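Local coordinates for protein beta-ketoacyl synthase (Pseudomonas aeruginosa, PDB 4CW4) that catalyses the condensation of acetyl-CoA with malonyl-ACP to acetoacetyl-ACP, the primer that starts fatty acid biosynthesis, and works as a homodimer, at residues A198-D201 and A202-T206; R583-D586 and Q587-Q591. One frame throughout, in Å; residues are numbered along the deposited sequence. Where two conformers were deposited one is given.

Interaction 1. Residues A198-D201 and A202-T206; sequences AATD and AIRST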
# COMPACT_ATOMS: atom_id res chain seq x y z
N ALA A 198 -1.35 -17.92 8.41
CA ALA A 198 0.07 -17.92 8.09
C ALA A 198 0.91 -17.34 9.22
O ALA A 198 2.00 -17.82 9.50
CB ALA A 198 0.33 -17.17 6.80
N ALA A 199 0.44 -16.26 9.83
CA ALA A 199 1.22 -15.62 10.87
C ALA A 199 1.41 -16.56 12.04
O ALA A 199 2.50 -16.62 12.63
CB ALA A 199 0.59 -14.31 11.32
N THR A 200 0.37 -17.30 12.40
CA THR A 200 0.49 -18.23 13.51
C THR A 200 1.54 -19.28 13.18
O THR A 200 2.38 -19.60 14.02
CB THR A 200 -0.84 -18.93 13.86
OG1 THR A 200 -1.78 -17.97 14.36
CG2 THR A 200 -0.61 -20.01 14.91
N ASP A 201 1.48 -19.83 11.96
CA ASP A 201 2.46 -20.85 11.55
C ASP A 201 3.89 -20.30 11.71
O ASP A 201 4.76 -20.96 12.30
CB ASP A 201 2.20 -21.26 10.10
CG ASP A 201 3.05 -22.41 9.64
OD1 ASP A 201 3.25 -23.39 10.41
OD2 ASP A 201 3.55 -22.35 8.51
N ALA A 202 4.13 -19.07 11.24
CA ALA A 202 5.47 -18.48 11.35
C ALA A 202 5.93 -18.31 12.81
O ALA A 202 7.07 -18.61 13.16
CB ALA A 202 5.53 -17.15 10.61
N ILE A 203 5.05 -17.80 13.67
CA ILE A 203 5.41 -17.52 15.05
C ILE A 203 5.68 -18.81 15.80
O ILE A 203 6.61 -18.91 16.56
CB ILE A 203 4.26 -16.73 15.74
CG1 ILE A 203 4.18 -15.33 15.14
CG2 ILE A 203 4.41 -16.70 17.26
CD1 ILE A 203 5.41 -14.46 15.40
N ARG A 204 4.84 -19.82 15.58
CA ARG A 204 5.01 -21.08 16.28
C ARG A 204 6.23 -21.86 15.78
O ARG A 204 6.77 -22.69 16.51
CB ARG A 204 3.75 -21.94 16.16
CG ARG A 204 2.53 -21.36 16.87
CD ARG A 204 1.39 -22.33 16.95
NE ARG A 204 0.20 -21.70 17.52
CZ ARG A 204 -0.03 -21.53 18.82
NH1 ARG A 204 0.86 -21.96 19.72
NH2 ARG A 204 -1.15 -20.95 19.22
N SER A 205 6.66 -21.60 14.55
CA SER A 205 7.83 -22.27 13.99
C SER A 205 9.11 -21.86 14.71
O SER A 205 10.11 -22.53 14.59
CB SER A 205 8.02 -21.95 12.51
OG SER A 205 8.61 -20.67 12.30
N THR A 206 9.08 -20.77 15.48
CA THR A 206 10.29 -20.33 16.17
C THR A 206 10.69 -21.22 17.33
O THR A 206 11.84 -21.19 17.74
CB THR A 206 10.17 -18.90 16.74
OG1 THR A 206 9.22 -18.89 17.80
CG2 THR A 206 9.80 -17.88 15.65

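Interaction 2. Residues R583-D586 and Q587-Q591; sequences RAYD and QRALQ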
# COMPACT_ATOMS: atom_id res chain seq x y z
N ARG A 583 10.04 -28.57 16.91
CA ARG A 583 9.70 -29.88 16.38
C ARG A 583 8.35 -30.34 16.92
O ARG A 583 7.57 -30.97 16.21
CB ARG A 583 10.77 -30.92 16.75
CG ARG A 583 12.05 -30.86 15.94
CD ARG A 583 12.88 -32.14 16.12
NE ARG A 583 13.34 -32.30 17.48
CZ ARG A 583 14.46 -31.78 17.97
NH1 ARG A 583 15.26 -31.03 17.23
NH2 ARG A 583 14.79 -32.01 19.23
N ALA A 584 8.06 -30.04 18.18
CA ALA A 584 6.80 -30.45 18.77
C ALA A 584 5.62 -29.74 18.10
O ALA A 584 4.57 -30.34 17.86
CB ALA A 584 6.79 -30.21 20.25
N TYR A 585 5.80 -28.46 17.76
CA TYR A 585 4.79 -27.76 16.99
C TYR A 585 4.60 -28.42 15.62
O TYR A 585 3.48 -28.66 15.21
CB TYR A 585 5.13 -26.25 16.83
CG TYR A 585 4.32 -25.64 15.72
CD1 TYR A 585 2.94 -25.61 15.80
CD2 TYR A 585 4.92 -25.16 14.57
CE1 TYR A 585 2.18 -25.12 14.77
CE2 TYR A 585 4.16 -24.66 13.51
CZ TYR A 585 2.79 -24.67 13.63
OH TYR A 585 2.00 -24.17 12.62
N ASP A 586 5.68 -28.66 14.90
CA ASP A 586 5.58 -29.31 13.59
C ASP A 586 4.77 -30.62 13.70
O ASP A 586 3.93 -30.89 12.86
CB ASP A 586 6.99 -29.58 13.05
CG ASP A 586 7.00 -30.16 11.64
OD1 ASP A 586 6.18 -29.75 10.79
OD2 ASP A 586 7.88 -31.01 11.39
N GLN A 587 5.03 -31.41 14.73
CA GLN A 587 4.28 -32.65 14.94
C GLN A 587 2.80 -32.39 15.13
O GLN A 587 1.97 -33.13 14.61
CB GLN A 587 4.82 -33.38 16.16
CG GLN A 587 6.17 -34.04 15.93
CD GLN A 587 6.02 -35.38 15.26
OE1 GLN A 587 5.57 -36.36 15.87
NE2 GLN A 587 6.39 -35.43 14.00
N ARG A 588 2.45 -31.36 15.89
CA ARG A 588 1.03 -31.07 16.07
C ARG A 588 0.42 -30.61 14.74
O ARG A 588 -0.71 -30.98 14.40
CB ARG A 588 0.82 -30.00 17.14
CG ARG A 588 1.16 -30.43 18.60
CD ARG A 588 0.68 -31.82 18.97
NE ARG A 588 -0.75 -32.00 18.74
CZ ARG A 588 -1.31 -33.15 18.40
NH1 ARG A 588 -0.58 -34.24 18.26
NH2 ARG A 588 -2.61 -33.21 18.19
N ALA A 589 1.15 -29.78 14.01
CA ALA A 589 0.66 -29.23 12.75
C ALA A 589 0.40 -30.35 11.74
O ALA A 589 -0.56 -30.28 10.97
CB ALA A 589 1.63 -28.19 12.21
N LEU A 590 1.25 -31.38 11.77
CA LEU A 590 1.09 -32.52 10.88
C LEU A 590 -0.24 -33.20 11.14
O LEU A 590 -0.88 -33.72 10.23
CB LEU A 590 2.25 -33.52 11.05
CG LEU A 590 3.54 -33.07 10.38
CD1 LEU A 590 4.74 -33.89 10.87
CD2 LEU A 590 3.41 -33.16 8.86
N GLN A 591 -0.66 -33.17 12.41
CA GLN A 591 -1.90 -33.80 12.84
C GLN A 591 -3.12 -32.90 12.63
O GLN A 591 -4.25 -33.29 12.94
CB GLN A 591 -1.79 -34.20 14.31
CG GLN A 591 -0.87 -35.38 14.55
CD GLN A 591 -1.57 -36.70 14.37
OE1 GLN A 591 -2.44 -37.07 15.17
NE2 GLN A 591 -1.22 -37.41 13.31
O HOH W 1 7.85 -33.59 12.54

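Interaction 1. Residues A198-D201 and A202-T206
Ala202 N, Ile203 N, Arg204 N and Ser205 N donate to the carbonyl oxygens of Ala198, Ala199, Thr200 and Asp201. These four i to i+4 bonds lie toward the C-terminal end of helix 190-204. The first three are close to straight at the hydrogen; Arg204 N to Thr200 O is 2.9 Å. The fourth, Ser205 N to Asp201 O, is 3.0 Å and bent to 138° at the hydrogen. The helix is giving way to loop here. Two hydroxyls turn back onto carbonyls of the preceding turn. Ser205 OG gives a hydrogen bond of 2.7 Å to Ala202 O, and Thr206 OG1 gives one of 2.9 Å to Ile203 O. Ile203 O also accepts from Thr206 N at 3.3 Å. Ser205 has OG between its backbone N and carbonyl carbon, chi1 80°, which carries the hydroxyl back toward Ala202 O.

The helix lies in the thiolase-like ketosynthase fold, and this part of it is away from the active site. Ala198 and Ala202 face Tyr369 of strand 366-374. Ala199 and Ile203 meet helix 263-273.

Thr200 and Arg204, one turn apart, run side by side in the same direction. In the arginine conformer described, the methyl CG2 of Thr200 sits at the edge of the guanidinium, near its plane. In that conformer the chain is extended from CG to NE, and Arg204 CD is 3.7 Å from Thr200 CG2. Arg204 NH2 is held by Glu595 O, while Thr200 OG1 bonds to Ile597 N. CG1 of Ile203 rests 3.3 Å from Ala199 O. Asp201 is buried. Its OD2 accepts a hydrogen bond from Gly17 N, and OD1 is hydrogen-bonded to Ser25 OG and Tyr585 OH.

Interaction 2. Residues R583-D586 and Q587-Q591
Tyr585 and Ala589, one turn apart, make the apolar part of this contact. The phenol leans along the helix, and Tyr585 CZ lies 4.0 Å from Ala589 CB. The methyl approaches the ring obliquely. With chi1 at 163° the ring is placed beside the carbonyl carbon of Tyr585, on the side of the following turn.

The backbone bonds are four of the i to i+4 kind. Gln587 N, Arg588 N, Ala589 N and Leu590 N donate to the carbonyl oxygens of Arg583, Ala584, Tyr585 and Asp586. Ala589 N to Tyr585 O is 2.9 Å. Leu590 CG lies 3.3 Å from Asp586 O.

One water joins two neighbouring side chains. It donates to Asp586 OD2 at 2.8 Å and accepts from Gln587 NE2, also at 2.8 Å. The glutamine chain is bent at chi2 (-82°), which curls its amide back to the water.

The salt bridges reach outside these residues. Asp586 OD1 forms a salt bridge with Arg23 and a hydrogen bond with His28, so both oxygens of this buried carboxylate have partners. Arg588 pairs with Asp593, just beyond the helix. These last turns of alpha helix 565-590 are amphipathic, with Asp586, Ala589 and Leu590 buried and Arg583, Ala584, Gln587 and Arg588 exposed.

How the interactions relate
Interaction 1 lies toward the end of helix 190-204, and interaction 2 ends helix 565-590. They come in that order, far apart along the chain, yet their centres are about 12 Å apart on the same side of the chain's centre. They meet directly through Tyr585. Its OH lies 2.7 Å from Asp201 OD1, probably as a hydrogen bond, and Tyr585 CE1 packs 3.6 Å from Arg204 CD. The chain that follows helix 565-590 returns to helix 190-204. The C-terminal part of the chain is thus laid against a helix of the beta-ketoacyl synthase N-terminal domain.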